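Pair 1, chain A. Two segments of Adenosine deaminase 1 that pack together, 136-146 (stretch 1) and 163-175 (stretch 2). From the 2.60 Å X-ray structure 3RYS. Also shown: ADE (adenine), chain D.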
# COMPACT_ATOMS: atom_id res chain seq x y z
N THR A 136 -2.51 5.56 12.41
CA THR A 136 -3.13 4.93 11.24
C THR A 136 -4.19 5.76 10.55
O THR A 136 -4.92 6.52 11.19
CB THR A 136 -3.74 3.56 11.61
OG1 THR A 136 -4.75 3.74 12.61
CG2 THR A 136 -2.67 2.62 12.12
N LEU A 137 -4.27 5.61 9.23
CA LEU A 137 -5.36 6.17 8.43
C LEU A 137 -5.95 5.07 7.55
O LEU A 137 -5.23 4.23 7.02
CB LEU A 137 -4.88 7.35 7.58
CG LEU A 137 -4.75 8.72 8.25
CD1 LEU A 137 -5.95 9.03 9.16
CD2 LEU A 137 -3.46 8.83 9.03
N LEU A 138 -7.27 5.08 7.41
CA LEU A 138 -7.93 4.09 6.57
C LEU A 138 -8.27 4.67 5.21
O LEU A 138 -8.93 5.71 5.10
CB LEU A 138 -9.20 3.56 7.26
CG LEU A 138 -9.87 2.37 6.57
CD1 LEU A 138 -8.84 1.31 6.20
CD2 LEU A 138 -10.96 1.77 7.45
N ILE A 139 -7.82 4.00 4.16
CA ILE A 139 -8.09 4.43 2.80
C ILE A 139 -8.90 3.39 2.06
O ILE A 139 -8.47 2.25 1.90
CB ILE A 139 -6.79 4.70 2.03
CG1 ILE A 139 -6.15 5.99 2.54
CG2 ILE A 139 -7.05 4.81 0.53
CD1 ILE A 139 -4.96 6.43 1.71
N ALA A 140 -10.09 3.78 1.62
CA ALA A 140 -10.92 2.89 0.81
C ALA A 140 -10.46 2.95 -0.64
O ALA A 140 -10.49 4.01 -1.27
CB ALA A 140 -12.38 3.28 0.92
N ALA A 141 -10.00 1.81 -1.15
CA ALA A 141 -9.55 1.71 -2.53
C ALA A 141 -10.60 1.04 -3.41
O ALA A 141 -11.28 0.11 -2.99
CB ALA A 141 -8.23 0.98 -2.62
N PHE A 142 -10.71 1.53 -4.65
CA PHE A 142 -11.73 1.05 -5.57
C PHE A 142 -11.14 0.21 -6.70
O PHE A 142 -10.06 0.50 -7.20
CB PHE A 142 -12.55 2.23 -6.09
CG PHE A 142 -13.34 2.93 -5.01
CD1 PHE A 142 -14.67 2.60 -4.78
CD2 PHE A 142 -12.75 3.89 -4.21
CE1 PHE A 142 -15.39 3.23 -3.78
CE2 PHE A 142 -13.47 4.52 -3.20
CZ PHE A 142 -14.79 4.18 -2.99
N LEU A 143 -11.85 -0.84 -7.09
CA LEU A 143 -11.37 -1.75 -8.13
C LEU A 143 -11.58 -1.17 -9.52
O LEU A 143 -12.70 -1.11 -10.01
CB LEU A 143 -12.07 -3.10 -8.01
CG LEU A 143 -12.06 -3.68 -6.59
CD1 LEU A 143 -12.77 -5.03 -6.53
CD2 LEU A 143 -10.64 -3.80 -6.06
N ARG A 144 -10.49 -0.75 -10.15
CA ARG A 144 -10.57 -0.03 -11.41
C ARG A 144 -11.15 -0.86 -12.55
O ARG A 144 -11.56 -0.31 -13.57
CB ARG A 144 -9.20 0.52 -11.80
CG ARG A 144 -8.16 -0.54 -12.10
CD ARG A 144 -6.77 0.05 -12.08
NE ARG A 144 -6.72 1.32 -12.80
CZ ARG A 144 -5.76 2.22 -12.67
NH1 ARG A 144 -4.75 2.01 -11.83
NH2 ARG A 144 -5.80 3.35 -13.37
N ASP A 145 -11.20 -2.18 -12.38
CA ASP A 145 -11.79 -3.06 -13.40
C ASP A 145 -13.25 -3.39 -13.11
O ASP A 145 -13.80 -4.35 -13.63
CB ASP A 145 -10.97 -4.34 -13.61
CG ASP A 145 -10.62 -5.03 -12.30
OD1 ASP A 145 -11.16 -4.65 -11.24
OD2 ASP A 145 -9.79 -5.97 -12.34
N MET A 146 -13.87 -2.58 -12.26
CA MET A 146 -15.31 -2.59 -12.11
C MET A 146 -15.81 -1.20 -12.50
O MET A 146 -15.01 -0.28 -12.65
CB MET A 146 -15.73 -2.92 -10.68
CG MET A 146 -15.42 -4.34 -10.26
SD MET A 146 -16.27 -4.74 -8.72
CE MET A 146 -15.50 -6.31 -8.32
N ALA A 163 -18.22 6.04 7.48
CA ALA A 163 -17.07 5.16 7.61
C ALA A 163 -15.82 5.98 7.89
O ALA A 163 -15.61 7.02 7.27
CB ALA A 163 -16.88 4.33 6.35
N PRO A 164 -14.99 5.51 8.85
CA PRO A 164 -13.76 6.19 9.29
C PRO A 164 -12.67 6.19 8.22
O PRO A 164 -11.54 5.77 8.51
CB PRO A 164 -13.30 5.35 10.49
CG PRO A 164 -14.46 4.50 10.86
CD PRO A 164 -15.23 4.27 9.61
N ILE A 165 -12.98 6.66 7.02
CA ILE A 165 -11.99 6.74 5.96
C ILE A 165 -11.41 8.15 5.86
O ILE A 165 -12.12 9.14 6.01
CB ILE A 165 -12.56 6.30 4.59
CG1 ILE A 165 -13.77 7.14 4.20
CG2 ILE A 165 -12.93 4.83 4.62
CD1 ILE A 165 -14.38 6.76 2.87
N ALA A 166 -10.10 8.22 5.61
CA ALA A 166 -9.42 9.50 5.49
C ALA A 166 -9.28 9.90 4.02
O ALA A 166 -9.15 11.08 3.69
CB ALA A 166 -8.05 9.42 6.14
N GLY A 167 -9.32 8.91 3.14
CA GLY A 167 -9.12 9.16 1.73
C GLY A 167 -9.56 8.01 0.85
O GLY A 167 -10.07 6.99 1.33
N ILE A 168 -9.35 8.17 -0.44
CA ILE A 168 -9.81 7.20 -1.43
C ILE A 168 -8.65 6.77 -2.31
O ILE A 168 -7.74 7.56 -2.57
CB ILE A 168 -10.93 7.81 -2.28
CG1 ILE A 168 -12.22 7.87 -1.46
CG2 ILE A 168 -11.15 7.01 -3.55
CD1 ILE A 168 -13.45 8.12 -2.29
N GLY A 169 -8.68 5.52 -2.75
CA GLY A 169 -7.60 4.97 -3.55
C GLY A 169 -8.13 4.31 -4.81
O GLY A 169 -9.33 4.22 -5.02
N LEU A 170 -7.21 3.83 -5.64
CA LEU A 170 -7.58 3.23 -6.91
C LEU A 170 -6.57 2.14 -7.26
O LEU A 170 -5.40 2.43 -7.49
CB LEU A 170 -7.63 4.31 -7.99
CG LEU A 170 -8.39 4.14 -9.32
CD1 LEU A 170 -7.51 3.48 -10.37
CD2 LEU A 170 -9.69 3.37 -9.13
N ASP A 171 -7.01 0.89 -7.28
CA ASP A 171 -6.11 -0.21 -7.60
C ASP A 171 -6.76 -1.28 -8.49
O ASP A 171 -7.72 -0.99 -9.21
CB ASP A 171 -5.52 -0.83 -6.32
CG ASP A 171 -6.59 -1.40 -5.39
OD1 ASP A 171 -7.78 -1.39 -5.77
OD2 ASP A 171 -6.23 -1.85 -4.28
N SER A 172 -6.24 -2.50 -8.42
CA SER A 172 -6.63 -3.60 -9.30
C SER A 172 -6.03 -3.44 -10.71
O SER A 172 -5.16 -2.58 -10.92
CB SER A 172 -8.15 -3.75 -9.36
OG SER A 172 -8.50 -5.02 -9.86
N ALA A 173 -6.49 -4.26 -11.66
CA ALA A 173 -5.89 -4.32 -13.00
C ALA A 173 -5.78 -2.97 -13.70
O ALA A 173 -6.78 -2.39 -14.11
CB ALA A 173 -6.65 -5.32 -13.86
N GLU A 174 -4.55 -2.48 -13.87
CA GLU A 174 -4.34 -1.13 -14.38
C GLU A 174 -4.52 -0.99 -15.90
O GLU A 174 -5.29 -0.14 -16.36
CB GLU A 174 -2.95 -0.61 -13.99
CG GLU A 174 -2.71 0.83 -14.45
CD GLU A 174 -1.39 1.39 -13.98
OE1 GLU A 174 -0.54 0.62 -13.48
OE2 GLU A 174 -1.19 2.62 -14.12
N VAL A 175 -3.80 -1.80 -16.66
CA VAL A 175 -3.81 -1.67 -18.11
C VAL A 175 -5.22 -1.76 -18.70
O VAL A 175 -5.97 -2.70 -18.41
CB VAL A 175 -2.89 -2.72 -18.78
CG1 VAL A 175 -3.12 -2.76 -20.28
CG2 VAL A 175 -1.43 -2.42 -18.46
N9 ADE D . -4.25 -4.59 -5.60
C8 ADE D . -3.49 -4.92 -4.51
N7 ADE D . -2.21 -4.62 -4.63
C5 ADE D . -2.13 -4.06 -5.90
C6 ADE D . -1.05 -3.53 -6.64
N6 ADE D . 0.20 -3.50 -6.17
N1 ADE D . -1.31 -3.05 -7.87
C2 ADE D . -2.57 -3.09 -8.33
N3 ADE D . -3.67 -3.55 -7.73
C4 ADE D . -3.38 -4.03 -6.51
O HOH W 1 -8.86 7.09 8.59
O HOH W 2 -4.04 -0.30 -10.04

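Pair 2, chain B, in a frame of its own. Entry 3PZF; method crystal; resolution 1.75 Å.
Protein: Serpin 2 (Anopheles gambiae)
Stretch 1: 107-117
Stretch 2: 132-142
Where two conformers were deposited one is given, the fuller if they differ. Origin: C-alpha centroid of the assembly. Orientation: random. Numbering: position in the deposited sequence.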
# COMPACT_ATOMS: atom_id res chain seq x y z
N ASN B 107 -8.90 -6.17 3.43
CA ASN B 107 -9.95 -5.17 3.18
C ASN B 107 -9.34 -3.82 2.82
O ASN B 107 -8.46 -3.32 3.53
CB ASN B 107 -10.90 -5.04 4.37
CG ASN B 107 -12.13 -4.20 4.05
OD1 ASN B 107 -12.73 -4.35 2.98
ND2 ASN B 107 -12.50 -3.30 4.95
N ILE B 108 -9.79 -3.26 1.70
CA ILE B 108 -9.45 -1.90 1.32
C ILE B 108 -10.70 -1.03 1.52
O ILE B 108 -11.77 -1.34 1.00
CB ILE B 108 -9.00 -1.85 -0.14
CG1 ILE B 108 -7.69 -2.63 -0.32
CG2 ILE B 108 -8.82 -0.41 -0.63
CD1 ILE B 108 -7.43 -2.93 -1.83
N ALA B 109 -10.58 0.03 2.31
CA ALA B 109 -11.74 0.85 2.64
C ALA B 109 -11.46 2.30 2.29
O ALA B 109 -10.40 2.84 2.62
CB ALA B 109 -12.12 0.71 4.10
N THR B 110 -12.44 2.94 1.65
CA THR B 110 -12.24 4.29 1.15
C THR B 110 -13.54 5.07 1.34
O THR B 110 -14.62 4.57 1.02
CB THR B 110 -11.90 4.26 -0.39
OG1 THR B 110 -10.75 3.46 -0.63
CG2 THR B 110 -11.66 5.69 -0.94
N ASN B 111 -13.43 6.28 1.87
CA ASN B 111 -14.59 7.13 2.16
C ASN B 111 -14.27 8.60 1.87
O ASN B 111 -13.25 9.11 2.34
CB ASN B 111 -14.97 6.99 3.65
CG ASN B 111 -16.42 7.38 3.94
OD1 ASN B 111 -17.01 8.22 3.27
ND2 ASN B 111 -16.98 6.77 4.99
N PHE B 112 -15.16 9.28 1.15
CA PHE B 112 -15.16 10.74 1.14
C PHE B 112 -16.03 11.22 2.31
O PHE B 112 -17.18 10.83 2.41
CB PHE B 112 -15.80 11.32 -0.10
CG PHE B 112 -15.03 11.10 -1.38
CD1 PHE B 112 -14.23 12.11 -1.90
CD2 PHE B 112 -15.19 9.93 -2.11
CE1 PHE B 112 -13.56 11.91 -3.12
CE2 PHE B 112 -14.55 9.75 -3.32
CZ PHE B 112 -13.74 10.75 -3.83
N PHE B 113 -15.47 12.04 3.19
CA PHE B 113 -16.25 12.68 4.26
C PHE B 113 -16.53 14.12 3.84
O PHE B 113 -15.62 14.94 3.73
CB PHE B 113 -15.46 12.61 5.58
CG PHE B 113 -15.27 11.20 6.11
CD1 PHE B 113 -16.30 10.59 6.81
CD2 PHE B 113 -14.10 10.48 5.87
CE1 PHE B 113 -16.16 9.31 7.29
CE2 PHE B 113 -13.95 9.19 6.36
CZ PHE B 113 -14.98 8.60 7.07
N VAL B 114 -17.81 14.42 3.59
CA VAL B 114 -18.19 15.61 2.85
C VAL B 114 -18.94 16.51 3.80
O VAL B 114 -19.78 16.02 4.55
CB VAL B 114 -19.09 15.22 1.65
CG1 VAL B 114 -19.48 16.43 0.86
CG2 VAL B 114 -18.34 14.21 0.72
N ASP B 115 -18.64 17.81 3.77
CA ASP B 115 -19.28 18.79 4.66
C ASP B 115 -20.80 18.86 4.41
O ASP B 115 -21.27 18.53 3.32
CB ASP B 115 -18.66 20.19 4.47
CG ASP B 115 -18.82 21.09 5.70
OD1 ASP B 115 -19.30 20.63 6.75
OD2 ASP B 115 -18.45 22.28 5.62
N ASP B 116 -21.54 19.31 5.44
CA ASP B 116 -23.00 19.30 5.46
C ASP B 116 -23.63 19.89 4.22
O ASP B 116 -24.63 19.40 3.73
CB ASP B 116 -23.54 20.17 6.62
CG ASP B 116 -23.36 19.54 7.98
OD1 ASP B 116 -23.48 18.30 8.09
OD2 ASP B 116 -23.11 20.31 8.94
N PHE B 117 -23.05 20.99 3.74
CA PHE B 117 -23.72 21.83 2.76
C PHE B 117 -23.56 21.27 1.36
O PHE B 117 -24.21 21.72 0.42
CB PHE B 117 -23.17 23.26 2.83
CG PHE B 117 -21.80 23.40 2.24
CD1 PHE B 117 -21.64 23.68 0.90
CD2 PHE B 117 -20.67 23.23 3.03
CE1 PHE B 117 -20.36 23.79 0.35
CE2 PHE B 117 -19.41 23.34 2.50
CZ PHE B 117 -19.24 23.62 1.15
N TYR B 132 -15.55 0.82 -7.25
CA TYR B 132 -14.35 1.19 -6.49
C TYR B 132 -14.47 0.84 -5.02
O TYR B 132 -13.56 1.10 -4.23
CB TYR B 132 -14.06 2.69 -6.66
CG TYR B 132 -13.90 3.06 -8.13
CD1 TYR B 132 -12.74 2.71 -8.83
CD2 TYR B 132 -14.90 3.74 -8.82
CE1 TYR B 132 -12.58 3.03 -10.17
CE2 TYR B 132 -14.75 4.06 -10.16
CZ TYR B 132 -13.60 3.71 -10.83
OH TYR B 132 -13.46 4.04 -12.16
N HIS B 133 -15.60 0.24 -4.66
CA HIS B 133 -15.83 -0.18 -3.29
C HIS B 133 -15.49 0.93 -2.31
O HIS B 133 -14.84 0.71 -1.28
CB HIS B 133 -15.07 -1.48 -3.04
CG HIS B 133 -15.56 -2.59 -3.91
ND1 HIS B 133 -16.80 -3.18 -3.74
CD2 HIS B 133 -15.03 -3.17 -5.02
CE1 HIS B 133 -16.98 -4.10 -4.67
NE2 HIS B 133 -15.92 -4.11 -5.46
N ALA B 134 -15.95 2.13 -2.68
CA ALA B 134 -15.79 3.35 -1.90
C ALA B 134 -17.16 3.95 -1.57
O ALA B 134 -18.15 3.72 -2.28
CB ALA B 134 -14.98 4.35 -2.70
N MET B 135 -17.22 4.76 -0.50
CA MET B 135 -18.48 5.38 -0.11
C MET B 135 -18.28 6.85 0.21
O MET B 135 -17.14 7.33 0.25
CB MET B 135 -19.07 4.65 1.10
CG MET B 135 -19.50 3.22 0.78
SD MET B 135 -20.41 2.41 2.11
CE MET B 135 -19.20 1.19 2.66
N LEU B 136 -19.40 7.56 0.38
CA LEU B 136 -19.39 8.96 0.79
C LEU B 136 -20.35 9.12 1.96
O LEU B 136 -21.47 8.60 1.94
CB LEU B 136 -19.83 9.86 -0.37
CG LEU B 136 -18.97 9.69 -1.63
CD1 LEU B 136 -19.61 8.70 -2.62
CD2 LEU B 136 -18.73 11.02 -2.30
N GLU B 137 -19.91 9.90 2.93
CA GLU B 137 -20.69 10.16 4.15
C GLU B 137 -20.68 11.65 4.46
O GLU B 137 -19.67 12.32 4.26
CB GLU B 137 -20.02 9.39 5.28
CG GLU B 137 -20.76 9.35 6.59
CD GLU B 137 -20.07 8.43 7.57
OE1 GLU B 137 -20.05 8.75 8.77
OE2 GLU B 137 -19.54 7.38 7.13
N LYS B 138 -21.79 12.17 4.99
CA LYS B 138 -21.89 13.59 5.35
C LYS B 138 -21.44 13.79 6.79
O LYS B 138 -21.78 13.03 7.68
CB LYS B 138 -23.34 14.09 5.21
CG LYS B 138 -24.02 13.74 3.89
CD LYS B 138 -23.22 14.22 2.67
CE LYS B 138 -23.07 15.74 2.65
NZ LYS B 138 -24.37 16.45 2.63
N VAL B 139 -20.64 14.83 7.00
CA VAL B 139 -20.22 15.22 8.34
C VAL B 139 -20.31 16.73 8.42
O VAL B 139 -20.56 17.40 7.42
CB VAL B 139 -18.77 14.81 8.61
CG1 VAL B 139 -18.62 13.29 8.51
CG2 VAL B 139 -17.83 15.51 7.63
N SER B 140 -20.09 17.27 9.62
CA SER B 140 -20.10 18.71 9.81
C SER B 140 -18.74 19.16 10.30
O SER B 140 -18.39 18.95 11.46
CB SER B 140 -21.16 19.11 10.83
OG SER B 140 -21.12 20.50 11.03
N TYR B 141 -17.97 19.79 9.42
CA TYR B 141 -16.61 20.21 9.79
C TYR B 141 -16.63 21.39 10.78
O TYR B 141 -15.61 21.72 11.40
CB TYR B 141 -15.79 20.54 8.54
CG TYR B 141 -15.37 19.29 7.77
CD1 TYR B 141 -14.27 18.55 8.17
CD2 TYR B 141 -16.08 18.85 6.65
CE1 TYR B 141 -13.87 17.41 7.49
CE2 TYR B 141 -15.70 17.69 5.96
CZ TYR B 141 -14.59 16.97 6.40
OH TYR B 141 -14.14 15.82 5.75
N SER B 142 -17.80 22.00 10.95
CA SER B 142 -17.96 23.07 11.93
C SER B 142 -17.81 22.50 13.35
O SER B 142 -17.74 23.23 14.33
CB SER B 142 -19.32 23.78 11.75
OG SER B 142 -20.41 22.97 12.18
O HOH W 3 -11.76 1.29 -2.16
O HOH W 4 -14.93 1.04 1.44

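The sharpest difference lies at two matched positions of the second strand. Pair 1 has Gly A167 and Gly A169 where pair 2 has Met B135 and Glu B137. At Gly A169 the strands of pair 1 come close: the CA atoms of Ala A141 and Gly A169 are 3.9 Å apart. An ideal CB on Gly A169 would lie only 3.3 Å from Ala A141 CB and 3.4 Å from Ile A139 CG2. In pair 2 the matched CA atoms of Phe B113 and Glu B137 stand 5.1 Å apart, with a side chain on each.

The shared geometry is two parallel neighbouring strands. Their axes cross at -32° in pair 1 and -31° in pair 2. Fourteen central residues superpose with an RMSD of 0.8 Å.

The backbone ladder is also shared. Ala A140 matches Phe B112. Ala A140 O accepts from Gly A169 N at 2.8 Å; Phe B112 O accepts from Glu B137 N at 2.9 Å. One rung on, Phe A142 N donates to Gly A169 O at 3.0 Å, and Val B114 N donates to Glu B137 O at 2.9 Å. These bonds use backbone atoms alone, so the ladder tolerates different side chains.

On the face with Ala A140 and Phe A142, pair 1 sets a small residue before a large one. Phe A142 brings its ring edge to Ile A168, with CE2 3.4 Å from CG2. Pair 2 reverses the sizes with Phe B112 and Val B114. Both approach Leu B136, the match of Ile A168: Phe B112 CB lies 3.7 Å from Leu B136 CD2, and Val B114 CG2 lies 4.4 Å from that same Leu B136 CD2.

On the other face, Asp A171 matches Val B139. Asp A171 OD2 lies 3.8 Å from Ala A141 CB. Val B139 CG1 instead meets the larger Phe B113, 3.9 Å from its CD1.

The ends of the ladders differ. Arg A144 matches Asp B116. Arg A144 N donates to Asp A171 O at 2.9 Å. Asp B116 N is also 2.9 Å from Val B139 O, but the angle is too poor for a hydrogen bond. The Arg A144 guanidinium lies between Leu A170 CD1 on one face and Glu A174 CG on the opposite face. In pair 2, Lys B138, the match of Leu A170, curls back so that its NZ donates to Asp B116 O at 3.2 Å. Tyr B141 adds a further tie: its OH donates to Phe B113 O at 2.7 Å.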